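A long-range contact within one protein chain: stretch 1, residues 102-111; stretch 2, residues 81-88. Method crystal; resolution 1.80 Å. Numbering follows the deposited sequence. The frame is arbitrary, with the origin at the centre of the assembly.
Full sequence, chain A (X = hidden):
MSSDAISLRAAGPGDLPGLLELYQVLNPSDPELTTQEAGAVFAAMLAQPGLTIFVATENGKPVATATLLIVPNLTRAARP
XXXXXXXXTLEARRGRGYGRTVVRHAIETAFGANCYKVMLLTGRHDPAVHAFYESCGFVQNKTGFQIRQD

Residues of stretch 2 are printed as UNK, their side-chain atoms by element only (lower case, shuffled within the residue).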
# COMPACT_ATOMS: atom_id res chain seq x y z
N VAL A 102 -8.47 -7.09 14.98
CA VAL A 102 -7.25 -7.18 14.19
C VAL A 102 -6.96 -5.91 13.36
O VAL A 102 -5.81 -5.47 13.24
CB VAL A 102 -7.23 -8.50 13.39
CG1 VAL A 102 -8.20 -8.48 12.21
CG2 VAL A 102 -5.84 -8.83 12.94
N VAL A 103 -8.01 -5.29 12.83
CA VAL A 103 -7.83 -4.06 12.04
C VAL A 103 -7.41 -2.93 12.96
O VAL A 103 -6.45 -2.18 12.66
CB VAL A 103 -9.09 -3.68 11.24
CG1 VAL A 103 -8.93 -2.32 10.56
CG2 VAL A 103 -9.42 -4.79 10.19
N ARG A 104 -8.10 -2.79 14.09
CA ARG A 104 -7.76 -1.73 15.05
C ARG A 104 -6.32 -1.91 15.59
O ARG A 104 -5.58 -0.92 15.73
CB ARG A 104 -8.83 -1.62 16.16
CG ARG A 104 -10.12 -0.98 15.66
CD ARG A 104 -11.15 -0.80 16.75
NE ARG A 104 -10.76 0.30 17.64
CZ ARG A 104 -11.20 1.55 17.56
NH1 ARG A 104 -12.11 1.90 16.65
NH2 ARG A 104 -10.75 2.45 18.42
N HIS A 105 -5.90 -3.15 15.81
CA HIS A 105 -4.53 -3.43 16.26
C HIS A 105 -3.51 -3.00 15.21
O HIS A 105 -2.50 -2.38 15.53
CB HIS A 105 -4.33 -4.91 16.61
CG HIS A 105 -2.98 -5.20 17.18
ND1 HIS A 105 -2.64 -4.90 18.48
CD2 HIS A 105 -1.89 -5.78 16.63
CE1 HIS A 105 -1.39 -5.28 18.71
NE2 HIS A 105 -0.91 -5.82 17.60
N ALA A 106 -3.80 -3.31 13.95
CA ALA A 106 -2.93 -2.90 12.86
C ALA A 106 -2.83 -1.36 12.76
O ALA A 106 -1.72 -0.82 12.60
CB ALA A 106 -3.43 -3.55 11.54
N ILE A 107 -3.95 -0.66 12.91
CA ILE A 107 -3.95 0.81 12.95
C ILE A 107 -3.07 1.30 14.09
O ILE A 107 -2.19 2.15 13.90
CB ILE A 107 -5.37 1.36 13.10
CG1 ILE A 107 -6.14 1.12 11.79
CG2 ILE A 107 -5.35 2.88 13.42
CD1 ILE A 107 -7.66 1.30 11.91
N GLU A 108 -3.28 0.72 15.26
CA GLU A 108 -2.55 1.18 16.44
C GLU A 108 -1.06 0.92 16.30
O GLU A 108 -0.24 1.77 16.68
CB GLU A 108 -3.15 0.54 17.70
CG GLU A 108 -4.50 1.14 18.01
CD GLU A 108 -5.29 0.40 19.07
OE1 GLU A 108 -4.75 -0.55 19.70
OE2 GLU A 108 -6.46 0.78 19.28
N THR A 109 -0.72 -0.20 15.68
CA THR A 109 0.68 -0.57 15.43
C THR A 109 1.35 0.41 14.47
O THR A 109 2.50 0.84 14.70
CB THR A 109 0.80 -2.02 14.96
OG1 THR A 109 0.28 -2.88 15.98
CG2 THR A 109 2.27 -2.41 14.65
N ALA A 110 0.63 0.79 13.43
CA ALA A 110 1.11 1.80 12.48
C ALA A 110 1.36 3.15 13.16
O ALA A 110 2.42 3.77 12.98
CB ALA A 110 0.10 1.95 11.35
N PHE A 111 0.39 3.61 13.93
CA PHE A 111 0.55 4.88 14.64
C PHE A 111 1.69 4.83 15.67
O PHE A 111 2.43 5.82 15.83
CB PHE A 111 -0.74 5.34 15.29
CG PHE A 111 -1.78 5.85 14.31
CD1 PHE A 111 -1.41 6.42 13.09
CD2 PHE A 111 -3.14 5.79 14.63
CE1 PHE A 111 -2.37 6.90 12.19
CE2 PHE A 111 -4.11 6.27 13.74
CZ PHE A 111 -3.72 6.82 12.52
N UNK A 81 4.04 6.06 6.11
CA UNK A 81 2.59 5.88 6.04
C UNK A 81 2.33 4.39 5.92
O UNK A 81 3.26 3.60 5.69
o UNK A 81 4.44 5.41 -0.08
c UNK A 81 1.97 6.66 4.86
c UNK A 81 4.28 6.81 1.85
c UNK A 81 2.18 5.25 2.79
c UNK A 81 3.66 7.12 3.06
c UNK A 81 2.80 4.92 1.58
c UNK A 81 2.61 6.33 3.55
c UNK A 81 3.85 5.71 1.12
N UNK A 82 1.08 3.99 6.04
CA UNK A 82 0.78 2.57 6.04
C UNK A 82 -0.45 2.25 5.23
O UNK A 82 -1.33 3.11 5.07
c UNK A 82 0.60 2.07 7.47
N UNK A 83 -0.50 1.02 4.73
CA UNK A 83 -1.73 0.45 4.17
C UNK A 83 -2.13 -0.76 4.99
O UNK A 83 -1.27 -1.44 5.59
c UNK A 83 0.50 2.27 0.52
c UNK A 83 -2.16 1.69 1.10
c UNK A 83 -0.52 2.96 -0.13
c UNK A 83 -1.85 2.68 0.17
c UNK A 83 0.17 1.29 1.47
c UNK A 83 -1.49 -0.07 2.76
c UNK A 83 -1.15 1.00 1.76
N UNK A 84 -3.42 -1.05 4.98
CA UNK A 84 -3.91 -2.32 5.53
C UNK A 84 -4.57 -3.13 4.43
O UNK A 84 -5.39 -2.59 3.67
c UNK A 84 -4.02 -1.58 7.93
c UNK A 84 -4.87 -1.20 9.14
c UNK A 84 -5.55 -3.42 7.14
c UNK A 84 -4.84 -2.10 6.74
N UNK A 85 -4.20 -4.40 4.32
CA UNK A 85 -4.66 -5.24 3.22
C UNK A 85 -5.11 -6.62 3.69
O UNK A 85 -4.83 -7.03 4.82
c UNK A 85 -3.62 -4.37 1.04
o UNK A 85 -5.56 -5.57 0.34
o UNK A 85 -5.20 -3.61 -0.58
c UNK A 85 -3.55 -5.41 2.18
c UNK A 85 -4.87 -4.53 0.20
N UNK A 86 -5.82 -7.31 2.81
CA UNK A 86 -6.28 -8.68 3.01
C UNK A 86 -6.92 -8.93 4.37
O UNK A 86 -6.52 -9.83 5.13
c UNK A 86 -5.18 -9.68 2.69
n UNK A 86 -3.55 -9.83 0.92
c UNK A 86 -4.83 -9.67 1.22
o UNK A 86 -5.70 -9.48 0.36
N UNK A 87 -7.92 -8.12 4.65
CA UNK A 87 -8.68 -8.27 5.89
C UNK A 87 -9.76 -9.34 5.68
O UNK A 87 -10.55 -9.24 4.74
c UNK A 87 -8.27 -5.89 6.54
c UNK A 87 -9.34 -6.94 6.26
c UNK A 87 -10.23 -7.11 7.46
N UNK A 88 -9.79 -10.33 6.56
CA UNK A 88 -10.84 -11.34 6.47
C UNK A 88 -11.33 -11.79 7.81
O UNK A 88 -10.56 -11.89 8.77
c UNK A 88 -11.43 -13.73 5.66
c UNK A 88 -10.49 -12.53 5.51
c UNK A 88 -9.06 -12.94 5.56

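Position 81 opens the strand with one carbon leading to a ring of six carbons that bears a single oxygen. Its CA-to-CB bond points away from the helix, and no atom of the side chain comes within 8 Å of stretch 1. A six-membered ring with a hydroxyl is Tyr81, a bulky aromatic accommodated on the side of the strand that the helix does not cover.

Position 82 has a lone carbon, which points toward the helix and, as CB of position 82, lies 3.9 Å from CB of Ala110. One carbon means Ala82. Here the CA atoms of Ala82 and Ala110 are 6.5 Å apart, the tightest point of the backbone register, and two methyl groups fill the narrow space between them.

Position 83 carries one carbon and a six-carbon ring without any heteroatom, remote from stretch 1. This is Phe83, whose wholly apolar ring is buried against other parts of the protein.

At position 84 there are four carbons, forked at the first, with one arm two carbons long. The end carbon of that longer arm lies 3.7 Å from CB of Ala106 and 3.7 Å from CG1 of Ile107. Branching at CB with unequal arms identifies Ile84. With chi1 m and chi2 t, the extended arm carries CD1 of Ile84 to the helix, where it also lies 4.0 Å from the backbone O of Val103. The methyl group of Ala106 meets the end of this arm.

Position 85 shows three carbons, the last carrying two oxygens, and does not reach the helix. The carboxylate marks Glu85; OE1 of Glu85 accepts a hydrogen bond from the backbone N of position 86, N to OE1 3.0 Å.

Position 86 has two carbons, the second bearing one oxygen and one nitrogen, and the side chain stays well clear of stretch 1: the amide of Asn86. Its phi/psi of 47/55 is left-handed, a conformation asparagine tolerates better than most residues, and its ND2 is hydrogen-bonded elsewhere in the structure.

Position 87 presents a carbon carrying two others, one of them 3.7 Å from CG2 of Val103. This compact fork is Val87, pointing toward the helix and matching a valine with a valine.

Position 88 repeats the three-carbon fork but points away from the helix. It is Val88, a beta-branched residue well suited to a strand.

The side chains that meet are all apolar, and no hydrogen bond crosses the contact. Helix and strand run nearly antiparallel, at 167°, so Val103, Ala106 and Ala110 meet Val87, Ile84 and Ala82 in reverse order. Only 254 Å² is buried, with Ile84 contributing most at the centre of this small hydrophobic seam.

Stretch 2, residues 81-88: YAFIENVV
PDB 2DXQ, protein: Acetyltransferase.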